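Esterase (Xanthomonas oryzae pv. oryzae, PDB 3H2K) probably hydrolyses carboxylic esters, as a secreted-lipase-like member of the alpha/beta-hydrolase superfamily. Local coordinates at residues His86-Leu91 and Tyr175-His180; Ala210-Phe215 and Asp313-Asn318; Gly254-Asp259 and Ser292-Gly297. All blocks are in the same frame, centred on the assembly; numbering follows the deposited sequence.

Contact 1: residues His86-Leu91 and Tyr175-His180; sequences HPTEAL and YSQGGH. With BOG (octyl beta-D-glucopyranoside), chain B.
Ser176 OG is hydrogen-bonded to His377 NE2 and is approached by a water that accepts from Thr88 N at 2.9 Å; the 2.4 Å between this water and Ser176 OG is too short for the water's exact place to be trusted. Ser176 stands where the nucleophile elbow of an alpha/beta hydrolase is expected, at the turn between strand 169-175 and helix 177-192. Its backbone angles, phi 63° and psi -117°, are the strained ones that such a turn requires. OG lies anti to the serine's own backbone N (chi1 -165°), the setting in which it is found making the bond to His377 NE2. His377 and Asp336 would complete a Ser-His-Asp triad. In relatives the loop after the strand equivalent to 79-85 contributes to the oxyanion hole, and Thr88 N, facing this water, is consistent with such a role.

Apolar contact fastens the same loop to the elbow. Pro87 CB rests obliquely against the Tyr175 ring, 3.6 Å from CD2, and also reaches Ser176 CB at 3.9 Å. Ser176 CB itself sits over the centre of one Tyr175 face. Gly178, having no side chain, lets the backbones close to 4.7 Å between His86 CA and Gly178 CA. Thr88 and the extended Gln177 side chain cross at about a right angle, with Thr88 OG1 3.8 Å from Gln177 CB; that hydroxyl is hydrogen-bonded to Tyr138 OH. The octyl tail of the bound glucoside stops here, its terminal C8' 3.4 Å from Gln177 N and 3.8 Å from Ser176 OG.

Contact 2: residues Ala210-Phe215 and Asp313-Asn318; sequences ALEQTF and DLARNN. With BOG (octyl beta-D-glucopyranoside), chain B.
Leu314 drives its two methyls into different partners on helix 211-217. Leu314 CD1 meets Phe215 CD1 at 3.6 Å, while Leu314 CD2 lies 4.0 Å from Leu211 CG. The fork is aimed by chi1 of -69°, which turns CG away from the carbonyl carbon of Leu314, and its side chain crosses both partners at about a right angle. Leu211 divides its own branches likewise: Leu211 CD2 packs 3.6 Å from Asn317 CB, whereas CD1 stands in the ring plane of Phe215, at its edge.

Helix 309-315 belongs to the mainly helical insertion between strands 198-205 and 328-332, the position at which many alpha/beta hydrolases carry a lid or cap. The contact joins the last helix of that insertion to its first, 211-217.

Glu212 supplies the polar part. Its backbone N, in the first turn of the helix, donates to Asn318 OD1 at 2.9 Å with an N-H...O angle of 166°, the N-H pointing at a lone pair of OD1 in the plane of the Asn318 side-chain carbonyl. A water gives Asn318 OD1 a second bond, 2.7 Å long, and itself accepts from Gln213 N. Farther out, the Glu212 and Asn318 side chains cross obliquely, their carboxylate and amide planes 33° apart, and Glu212 OE2 forms a salt bridge with Arg311. On the ligand side, C3' of the glucoside's octyl chain lies over one face of Phe215, toward the rim of the ring, 3.7 Å from Phe215 CZ.

Contact 3: residues Gly254-Asp259 and Ser292-Gly297; sequences GQVFQD and SYFQPG. With BOG (octyl beta-D-glucopyranoside), chain B.
Backbone hydrogen bonds pair Val256-Gln258 with Tyr293-Gln295. Gln295 N donates to Val256 O at 2.7 Å and Gln258 N to Tyr293 O at 2.9 Å, both nearly straight at the hydrogen. Framing Phe257 and Phe294, whose CA atoms are 4.6 Å apart, these bonds make an isolated antiparallel bridge of the non-hydrogen-bonded kind.

Side-chain amides add to it from both segments. Gln295 is bent at chi2 (-75°), which brings NE2 to Gly254 O at 2.7 Å and into a weak bond with Phe257 O. The extended Gln258 goes the other way: its NE2 reaches Phe294 O at 2.9 Å, with the acceptor in its amide plane but the donor well above the plane of the carbonyl. The two side chains cross obliquely, with their amide planes nearly parallel.

This bridge joins the loop before helix 262-268 to the junction of helices 290-293 and 296-304, within the helical insertion of the alpha/beta-hydrolase fold.

Aromatic contacts occupy the inner side, where Phe257, Tyr293 and Phe294 cluster. Phe257 turns an edge toward the face of Tyr293 in an offset edge-to-face pair, centroids 5.4 Å apart and planes at 67°, whereas it meets Phe294 obliquely, Phe257 CE2 to Phe294 CE1 at 3.6 Å. Val256 CG1 lies over the centre of one Phe257 face. Tyr293 OH is hydrogen-bonded to Ser236 OG on helix 231-246. Phe294 presents CZ, at its ring edge, to glucoside O6 at 3.3 Å.

One octyl glucoside touches all three contacts: the end of its alkyl tail reaches contact 1, the carbons of the chain next to the sugar pass contact 2, and its sugar meets contact 3. The molecule thus traces a route from the helical insertion toward the presumed nucleophile, consistent with an acyl-binding channel; a second glucoside is bound near the Ser176 side chain. Contacts 1 and 2, with centres about 16 Å apart, touch directly, His180 packing on Asn317 and Leu211. Contact 3 is peripheral: its centre is about 26 Å from that of contact 1 and about 21 Å from that of contact 2, whose nearest atoms are about 7 Å away. Helices 296-304 and 309-315 connect contact 3 to contact 2 along the chain.

Contact 1: residues His86-Leu91 and Tyr175-His180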
loop_
_atom_site.group_PDB
_atom_site.type_symbol
_atom_site.label_atom_id
_atom_site.label_comp_id
_atom_site.label_asym_id
_atom_site.label_seq_id
_atom_site.Cartn_x
_atom_site.Cartn_y
_atom_site.Cartn_z
ATOM N N HIS A 86 -0.729 3.320 -1.475
ATOM C CA HIS A 86 -0.771 2.782 -2.827
ATOM C C HIS A 86 -0.041 1.442 -2.881
ATOM O O HIS A 86 0.690 1.089 -1.956
ATOM C CB HIS A 86 -0.162 3.769 -3.837
ATOM C CG HIS A 86 1.329 3.902 -3.754
ATOM N ND1 HIS A 86 1.950 5.047 -3.301
ATOM C CD2 HIS A 86 2.323 3.053 -4.108
ATOM C CE1 HIS A 86 3.262 4.898 -3.383
ATOM N NE2 HIS A 86 3.514 3.698 -3.870
ATOM N N PRO A 87 -0.246 0.677 -3.968
ATOM C CA PRO A 87 0.372 -0.635 -4.176
ATOM C C PRO A 87 1.828 -0.593 -4.643
ATOM O O PRO A 87 2.401 0.477 -4.854
ATOM C CB PRO A 87 -0.553 -1.281 -5.208
ATOM C CG PRO A 87 -0.961 -0.089 -6.064
ATOM C CD PRO A 87 -1.270 0.946 -4.998
ATOM N N THR A 88 2.418 -1.773 -4.800
ATOM C CA THR A 88 3.801 -1.890 -5.236
ATOM C C THR A 88 4.066 -1.052 -6.483
ATOM O O THR A 88 3.383 -1.191 -7.498
ATOM C CB THR A 88 4.162 -3.347 -5.555
ATOM O OG1 THR A 88 3.859 -4.168 -4.422
ATOM C CG2 THR A 88 5.650 -3.472 -5.879
ATOM N N GLU A 89 5.064 -0.181 -6.395
ATOM C CA GLU A 89 5.435 0.680 -7.508
ATOM C C GLU A 89 6.937 0.547 -7.777
ATOM O O GLU A 89 7.759 0.939 -6.946
ATOM C CB GLU A 89 5.085 2.137 -7.177
ATOM C CG GLU A 89 5.457 3.124 -8.273
ATOM C CD GLU A 89 4.757 2.807 -9.583
ATOM O OE1 GLU A 89 3.553 3.125 -9.703
ATOM O OE2 GLU A 89 5.411 2.226 -10.480
ATOM N N ALA A 90 7.287 -0.007 -8.936
ATOM C CA ALA A 90 8.690 -0.187 -9.314
ATOM C C ALA A 90 9.246 0.966 -10.159
ATOM O O ALA A 90 10.463 1.085 -10.337
ATOM C CB ALA A 90 8.866 -1.514 -10.061
ATOM N N LEU A 91 8.364 1.809 -10.686
ATOM C CA LEU A 91 8.805 2.947 -11.491
ATOM C C LEU A 91 9.159 4.067 -10.516
ATOM O O LEU A 91 8.278 4.644 -9.875
ATOM C CB LEU A 91 7.690 3.396 -12.442
ATOM C CG LEU A 91 8.103 4.421 -13.505
ATOM C CD1 LEU A 91 9.184 3.804 -14.405
ATOM C CD2 LEU A 91 6.888 4.834 -14.339
ATOM N N TYR A 175 -4.176 -0.749 -0.637
ATOM C CA TYR A 175 -4.289 -1.998 -1.375
ATOM C C TYR A 175 -2.931 -2.630 -1.689
ATOM O O TYR A 175 -1.993 -1.930 -2.059
ATOM C CB TYR A 175 -5.086 -1.720 -2.656
ATOM C CG TYR A 175 -4.741 -2.606 -3.832
ATOM C CD1 TYR A 175 -5.121 -3.946 -3.861
ATOM C CD2 TYR A 175 -4.026 -2.100 -4.914
ATOM C CE1 TYR A 175 -4.789 -4.763 -4.948
ATOM C CE2 TYR A 175 -3.690 -2.904 -6.000
ATOM C CZ TYR A 175 -4.074 -4.232 -6.012
ATOM O OH TYR A 175 -3.749 -5.023 -7.092
ATOM N N SER A 176 -2.847 -3.952 -1.520
ATOM C CA SER A 176 -1.634 -4.729 -1.783
ATOM C C SER A 176 -0.521 -4.272 -0.826
ATOM O O SER A 176 -0.654 -4.429 0.389
ATOM C CB SER A 176 -1.224 -4.554 -3.251
ATOM O OG SER A 176 -0.271 -5.527 -3.639
ATOM N N GLN A 177 0.577 -3.729 -1.344
ATOM C CA GLN A 177 1.609 -3.234 -0.430
ATOM C C GLN A 177 0.917 -2.167 0.427
ATOM O O GLN A 177 1.256 -1.966 1.592
ATOM C CB GLN A 177 2.768 -2.584 -1.189
ATOM C CG GLN A 177 3.827 -1.980 -0.254
ATOM C CD GLN A 177 4.781 -1.031 -0.962
ATOM O OE1 GLN A 177 5.632 -0.406 -0.327
ATOM N NE2 GLN A 177 4.642 -0.917 -2.276
ATOM N N GLY A 178 -0.062 -1.491 -0.175
ATOM C CA GLY A 178 -0.807 -0.453 0.516
ATOM C C GLY A 178 -1.590 -0.974 1.710
ATOM O O GLY A 178 -1.915 -0.213 2.621
ATOM N N GLY A 179 -1.912 -2.264 1.700
ATOM C CA GLY A 179 -2.629 -2.844 2.823
ATOM C C GLY A 179 -1.657 -2.970 3.987
ATOM O O GLY A 179 -2.015 -2.779 5.152
ATOM N N HIS A 180 -0.416 -3.310 3.655
ATOM C CA HIS A 180 0.649 -3.433 4.643
ATOM C C HIS A 180 0.848 -2.027 5.215
ATOM O O HIS A 180 0.913 -1.837 6.429
ATOM C CB HIS A 180 1.940 -3.905 3.957
ATOM C CG HIS A 180 3.084 -4.127 4.896
ATOM N ND1 HIS A 180 3.210 -5.266 5.662
ATOM C CD2 HIS A 180 4.155 -3.355 5.194
ATOM C CE1 HIS A 180 4.310 -5.184 6.392
ATOM N NE2 HIS A 180 4.901 -4.034 6.127
HETATM C C1 BOG B . 6.979 -16.174 -4.381
HETATM O O1 BOG B . 5.889 -15.248 -4.492
HETATM C C2 BOG B . 7.138 -16.958 -5.684
HETATM O O2 BOG B . 5.937 -17.672 -5.987
HETATM C C3 BOG B . 8.303 -17.941 -5.549
HETATM O O3 BOG B . 8.531 -18.583 -6.807
HETATM C C4 BOG B . 9.566 -17.188 -5.126
HETATM O O4 BOG B . 10.581 -18.143 -4.805
HETATM C C5 BOG B . 9.289 -16.324 -3.894
HETATM O O5 BOG B . 8.186 -15.437 -4.134
HETATM C C6 BOG B . 10.521 -15.466 -3.599
HETATM O O6 BOG B . 10.765 -14.597 -4.708
HETATM C "C1'" BOG B . 5.768 -14.500 -3.273
HETATM C "C2'" BOG B . 4.897 -13.272 -3.549
HETATM C "C3'" BOG B . 4.749 -12.387 -2.310
HETATM C "C4'" BOG B . 3.996 -11.108 -2.681
HETATM C "C5'" BOG B . 3.867 -10.145 -1.499
HETATM C "C6'" BOG B . 3.217 -8.838 -1.961
HETATM C "C7'" BOG B . 3.153 -7.815 -0.827
HETATM C "C8'" BOG B . 2.573 -6.488 -1.322
HETATM O O HOH W 1 1.425 -4.455 -5.001
#

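Contact 2: residues Ala210-Phe215 and Asp313-Asn318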
loop_
_atom_site.group_PDB
_atom_site.type_symbol
_atom_site.label_atom_id
_atom_site.label_comp_id
_atom_site.label_asym_id
_atom_site.label_seq_id
_atom_site.Cartn_x
_atom_site.Cartn_y
_atom_site.Cartn_z
ATOM N N ALA A 210 0.821 -10.969 7.381
ATOM C CA ALA A 210 1.664 -12.077 7.821
ATOM C C ALA A 210 2.739 -12.144 6.738
ATOM O O ALA A 210 2.795 -13.085 5.940
ATOM C CB ALA A 210 0.854 -13.374 7.874
ATOM N N LEU A 211 3.584 -11.119 6.724
ATOM C CA LEU A 211 4.640 -10.975 5.726
ATOM C C LEU A 211 5.568 -12.172 5.582
ATOM O O LEU A 211 5.690 -12.742 4.496
ATOM C CB LEU A 211 5.460 -9.715 6.017
ATOM C CG LEU A 211 6.511 -9.342 4.966
ATOM C CD1 LEU A 211 5.860 -9.223 3.588
ATOM C CD2 LEU A 211 7.174 -8.031 5.365
ATOM N N GLU A 212 6.235 -12.541 6.668
ATOM C CA GLU A 212 7.139 -13.678 6.628
ATOM C C GLU A 212 6.389 -14.934 6.176
ATOM O O GLU A 212 6.856 -15.660 5.304
ATOM C CB GLU A 212 7.767 -13.903 8.007
ATOM C CG GLU A 212 8.501 -15.224 8.127
ATOM C CD GLU A 212 9.014 -15.486 9.529
ATOM O OE1 GLU A 212 8.318 -15.116 10.497
ATOM O OE2 GLU A 212 10.106 -16.073 9.660
ATOM N N GLN A 213 5.223 -15.183 6.765
ATOM C CA GLN A 213 4.430 -16.358 6.403
ATOM C C GLN A 213 4.061 -16.354 4.923
ATOM O O GLN A 213 4.069 -17.398 4.268
ATOM C CB GLN A 213 3.146 -16.422 7.242
ATOM C CG GLN A 213 2.085 -17.357 6.674
ATOM C CD GLN A 213 0.855 -17.450 7.557
ATOM O OE1 GLN A 213 0.883 -18.084 8.613
ATOM N NE2 GLN A 213 -0.227 -16.803 7.139
ATOM N N THR A 214 3.717 -15.180 4.405
ATOM C CA THR A 214 3.350 -15.062 3.002
ATOM C C THR A 214 4.474 -15.582 2.100
ATOM O O THR A 214 4.230 -16.379 1.192
ATOM C CB THR A 214 3.015 -13.590 2.636
ATOM O OG1 THR A 214 1.834 -13.186 3.339
ATOM C CG2 THR A 214 2.771 -13.440 1.138
ATOM N N PHE A 215 5.707 -15.152 2.345
ATOM C CA PHE A 215 6.805 -15.618 1.504
ATOM C C PHE A 215 7.137 -17.097 1.718
ATOM O O PHE A 215 7.469 -17.810 0.771
ATOM C CB PHE A 215 8.049 -14.743 1.701
ATOM C CG PHE A 215 8.039 -13.488 0.859
ATOM C CD1 PHE A 215 7.561 -12.287 1.374
ATOM C CD2 PHE A 215 8.463 -13.527 -0.470
ATOM C CE1 PHE A 215 7.505 -11.137 0.577
ATOM C CE2 PHE A 215 8.411 -12.386 -1.282
ATOM C CZ PHE A 215 7.932 -11.190 -0.757
ATOM N N ASP A 313 14.445 -9.971 8.214
ATOM C CA ASP A 313 13.987 -8.650 7.799
ATOM C C ASP A 313 12.486 -8.688 7.516
ATOM O O ASP A 313 11.781 -7.709 7.753
ATOM C CB ASP A 313 14.751 -8.175 6.562
ATOM C CG ASP A 313 16.242 -7.970 6.831
ATOM O OD1 ASP A 313 16.643 -7.846 8.014
ATOM O OD2 ASP A 313 17.013 -7.922 5.850
ATOM N N LEU A 314 11.995 -9.816 7.009
ATOM C CA LEU A 314 10.563 -9.937 6.743
ATOM C C LEU A 314 9.824 -10.017 8.070
ATOM O O LEU A 314 8.804 -9.360 8.256
ATOM C CB LEU A 314 10.242 -11.197 5.926
ATOM C CG LEU A 314 10.713 -11.243 4.471
ATOM C CD1 LEU A 314 10.198 -12.526 3.829
ATOM C CD2 LEU A 314 10.198 -10.028 3.707
ATOM N N ALA A 315 10.342 -10.833 8.989
ATOM C CA ALA A 315 9.717 -10.989 10.297
ATOM C C ALA A 315 9.652 -9.639 11.003
ATOM O O ALA A 315 8.670 -9.336 11.673
ATOM C CB ALA A 315 10.504 -12.002 11.157
ATOM N N ARG A 316 10.700 -8.833 10.850
ATOM C CA ARG A 316 10.734 -7.518 11.483
ATOM C C ARG A 316 9.598 -6.645 10.969
ATOM O O ARG A 316 9.202 -5.674 11.614
ATOM C CB ARG A 316 12.056 -6.802 11.200
ATOM C CG ARG A 316 13.262 -7.350 11.936
ATOM C CD ARG A 316 14.367 -6.314 11.909
ATOM N NE ARG A 316 15.623 -6.795 12.471
ATOM C CZ ARG A 316 16.672 -6.013 12.712
ATOM N NH1 ARG A 316 16.605 -4.714 12.445
ATOM N NH2 ARG A 316 17.792 -6.527 13.205
ATOM N N ASN A 317 9.071 -6.991 9.805
ATOM C CA ASN A 317 7.995 -6.204 9.241
ATOM C C ASN A 317 6.641 -6.902 9.221
ATOM O O ASN A 317 5.762 -6.562 8.425
ATOM C CB ASN A 317 8.417 -5.696 7.865
ATOM C CG ASN A 317 9.510 -4.634 7.972
ATOM O OD1 ASN A 317 9.250 -3.511 8.407
ATOM N ND2 ASN A 317 10.738 -4.998 7.618
ATOM N N ASN A 318 6.489 -7.887 10.101
ATOM C CA ASN A 318 5.212 -8.573 10.258
ATOM C C ASN A 318 4.332 -7.578 11.021
ATOM O O ASN A 318 4.840 -6.742 11.775
ATOM C CB ASN A 318 5.351 -9.841 11.111
ATOM C CG ASN A 318 5.858 -11.036 10.321
ATOM O OD1 ASN A 318 5.472 -11.245 9.174
ATOM N ND2 ASN A 318 6.709 -11.839 10.947
HETATM C C1 BOG B . 6.979 -16.174 -4.381
HETATM O O1 BOG B . 5.889 -15.248 -4.492
HETATM C C2 BOG B . 7.138 -16.958 -5.684
HETATM O O2 BOG B . 5.937 -17.672 -5.987
HETATM C C3 BOG B . 8.303 -17.941 -5.549
HETATM O O3 BOG B . 8.531 -18.583 -6.807
HETATM C C4 BOG B . 9.566 -17.188 -5.126
HETATM O O4 BOG B . 10.581 -18.143 -4.805
HETATM C C5 BOG B . 9.289 -16.324 -3.894
HETATM O O5 BOG B . 8.186 -15.437 -4.134
HETATM C C6 BOG B . 10.521 -15.466 -3.599
HETATM O O6 BOG B . 10.765 -14.597 -4.708
HETATM C "C1'" BOG B . 5.768 -14.500 -3.273
HETATM C "C2'" BOG B . 4.897 -13.272 -3.549
HETATM C "C3'" BOG B . 4.749 -12.387 -2.310
HETATM C "C4'" BOG B . 3.996 -11.108 -2.681
HETATM C "C5'" BOG B . 3.867 -10.145 -1.499
HETATM C "C6'" BOG B . 3.217 -8.838 -1.961
HETATM C "C7'" BOG B . 3.153 -7.815 -0.827
HETATM C "C8'" BOG B . 2.573 -6.488 -1.322
HETATM O O HOH W 2 4.315 -13.658 9.089
#

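Contact 3: residues Gly254-Asp259 and Ser292-Gly297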
loop_
_atom_site.group_PDB
_atom_site.type_symbol
_atom_site.label_atom_id
_atom_site.label_comp_id
_atom_site.label_asym_id
_atom_site.label_seq_id
_atom_site.Cartn_x
_atom_site.Cartn_y
_atom_site.Cartn_z
ATOM N N GLY A 254 25.262 -11.150 -6.209
ATOM C CA GLY A 254 25.564 -12.520 -6.604
ATOM C C GLY A 254 25.426 -13.603 -5.546
ATOM O O GLY A 254 25.348 -14.791 -5.881
ATOM N N GLN A 255 25.400 -13.217 -4.274
ATOM C CA GLN A 255 25.270 -14.201 -3.201
ATOM C C GLN A 255 23.848 -14.731 -3.106
ATOM O O GLN A 255 23.601 -15.799 -2.540
ATOM C CB GLN A 255 25.664 -13.584 -1.858
ATOM C CG GLN A 255 27.117 -13.155 -1.784
ATOM C CD GLN A 255 27.498 -12.677 -0.400
ATOM O OE1 GLN A 255 26.866 -11.771 0.149
ATOM N NE2 GLN A 255 28.536 -13.286 0.175
ATOM N N VAL A 256 22.913 -13.975 -3.666
ATOM C CA VAL A 256 21.511 -14.351 -3.633
ATOM C C VAL A 256 20.976 -14.727 -5.010
ATOM O O VAL A 256 20.278 -15.729 -5.159
ATOM C CB VAL A 256 20.661 -13.192 -3.060
ATOM C CG1 VAL A 256 19.178 -13.457 -3.288
ATOM C CG2 VAL A 256 20.960 -13.029 -1.568
ATOM N N PHE A 257 21.303 -13.914 -6.010
ATOM C CA PHE A 257 20.826 -14.156 -7.363
ATOM C C PHE A 257 21.909 -14.697 -8.281
ATOM O O PHE A 257 23.060 -14.275 -8.214
ATOM C CB PHE A 257 20.281 -12.865 -7.971
ATOM C CG PHE A 257 19.300 -12.132 -7.089
ATOM C CD1 PHE A 257 19.744 -11.182 -6.170
ATOM C CD2 PHE A 257 17.931 -12.371 -7.202
ATOM C CE1 PHE A 257 18.839 -10.476 -5.377
ATOM C CE2 PHE A 257 17.012 -11.671 -6.414
ATOM C CZ PHE A 257 17.469 -10.719 -5.500
ATOM N N GLN A 258 21.527 -15.630 -9.143
ATOM C CA GLN A 258 22.460 -16.203 -10.104
ATOM C C GLN A 258 22.590 -15.221 -11.261
ATOM O O GLN A 258 21.772 -14.309 -11.401
ATOM C CB GLN A 258 21.930 -17.535 -10.637
ATOM C CG GLN A 258 21.822 -18.635 -9.596
ATOM C CD GLN A 258 21.424 -19.959 -10.214
ATOM O OE1 GLN A 258 21.961 -20.351 -11.249
ATOM N NE2 GLN A 258 20.486 -20.657 -9.583
ATOM N N ASP A 259 23.621 -15.395 -12.080
ATOM C CA ASP A 259 23.802 -14.523 -13.232
ATOM C C ASP A 259 22.781 -14.976 -14.268
ATOM O O ASP A 259 22.331 -16.119 -14.238
ATOM C CB ASP A 259 25.220 -14.654 -13.797
ATOM C CG ASP A 259 26.282 -14.219 -12.808
ATOM O OD1 ASP A 259 26.101 -13.170 -12.155
ATOM O OD2 ASP A 259 27.306 -14.920 -12.688
ATOM N N SER A 292 16.538 -21.599 -11.089
ATOM C CA SER A 292 17.593 -21.101 -11.971
ATOM C C SER A 292 17.848 -19.633 -11.646
ATOM O O SER A 292 18.846 -19.050 -12.074
ATOM C CB SER A 292 17.167 -21.203 -13.440
ATOM O OG SER A 292 16.815 -22.528 -13.791
ATOM N N TYR A 293 16.935 -19.044 -10.881
ATOM C CA TYR A 293 17.025 -17.632 -10.531
ATOM C C TYR A 293 17.799 -17.348 -9.247
ATOM O O TYR A 293 18.778 -16.605 -9.265
ATOM C CB TYR A 293 15.618 -17.050 -10.427
ATOM C CG TYR A 293 15.590 -15.562 -10.181
ATOM C CD1 TYR A 293 16.083 -14.671 -11.131
ATOM C CD2 TYR A 293 15.056 -15.044 -9.004
ATOM C CE1 TYR A 293 16.041 -13.291 -10.918
ATOM C CE2 TYR A 293 15.010 -13.668 -8.776
ATOM C CZ TYR A 293 15.501 -12.799 -9.739
ATOM O OH TYR A 293 15.441 -11.445 -9.527
ATOM N N PHE A 294 17.345 -17.926 -8.138
ATOM C CA PHE A 294 17.999 -17.736 -6.843
ATOM C C PHE A 294 19.157 -18.708 -6.665
ATOM O O PHE A 294 19.126 -19.820 -7.195
ATOM C CB PHE A 294 17.007 -17.975 -5.702
ATOM C CG PHE A 294 15.948 -16.922 -5.580
ATOM C CD1 PHE A 294 16.291 -15.603 -5.293
ATOM C CD2 PHE A 294 14.606 -17.252 -5.732
ATOM C CE1 PHE A 294 15.308 -14.625 -5.159
ATOM C CE2 PHE A 294 13.613 -16.285 -5.600
ATOM C CZ PHE A 294 13.966 -14.967 -5.312
ATOM N N GLN A 295 20.178 -18.293 -5.918
ATOM C CA GLN A 295 21.308 -19.179 -5.658
ATOM C C GLN A 295 20.766 -20.319 -4.793
ATOM O O GLN A 295 19.941 -20.096 -3.898
ATOM C CB GLN A 295 22.421 -18.431 -4.914
ATOM C CG GLN A 295 23.097 -17.330 -5.734
ATOM C CD GLN A 295 24.046 -17.873 -6.793
ATOM O OE1 GLN A 295 24.069 -19.074 -7.073
ATOM N NE2 GLN A 295 24.834 -16.983 -7.392
ATOM N N PRO A 296 21.212 -21.561 -5.054
ATOM C CA PRO A 296 20.772 -22.745 -4.306
ATOM C C PRO A 296 20.873 -22.616 -2.784
ATOM O O PRO A 296 19.956 -22.999 -2.057
ATOM C CB PRO A 296 21.683 -23.851 -4.845
ATOM C CG PRO A 296 21.944 -23.407 -6.260
ATOM C CD PRO A 296 22.186 -21.927 -6.099
ATOM N N GLY A 297 22.002 -22.101 -2.303
ATOM C CA GLY A 297 22.186 -21.950 -0.870
ATOM C C GLY A 297 21.122 -21.055 -0.262
ATOM O O GLY A 297 20.495 -21.403 0.735
HETATM C C1 BOG B . 6.979 -16.174 -4.381
HETATM O O1 BOG B . 5.889 -15.248 -4.492
HETATM C C2 BOG B . 7.138 -16.958 -5.684
HETATM O O2 BOG B . 5.937 -17.672 -5.987
HETATM C C3 BOG B . 8.303 -17.941 -5.549
HETATM O O3 BOG B . 8.531 -18.583 -6.807
HETATM C C4 BOG B . 9.566 -17.188 -5.126
HETATM O O4 BOG B . 10.581 -18.143 -4.805
HETATM C C5 BOG B . 9.289 -16.324 -3.894
HETATM O O5 BOG B . 8.186 -15.437 -4.134
HETATM C C6 BOG B . 10.521 -15.466 -3.599
HETATM O O6 BOG B . 10.765 -14.597 -4.708
HETATM C "C1'" BOG B . 5.768 -14.500 -3.273
HETATM C "C2'" BOG B . 4.897 -13.272 -3.549
HETATM C "C3'" BOG B . 4.749 -12.387 -2.310
HETATM C "C4'" BOG B . 3.996 -11.108 -2.681
HETATM C "C5'" BOG B . 3.867 -10.145 -1.499
HETATM C "C6'" BOG B . 3.217 -8.838 -1.961
HETATM C "C7'" BOG B . 3.153 -7.815 -0.827
HETATM C "C8'" BOG B . 2.573 -6.488 -1.322
#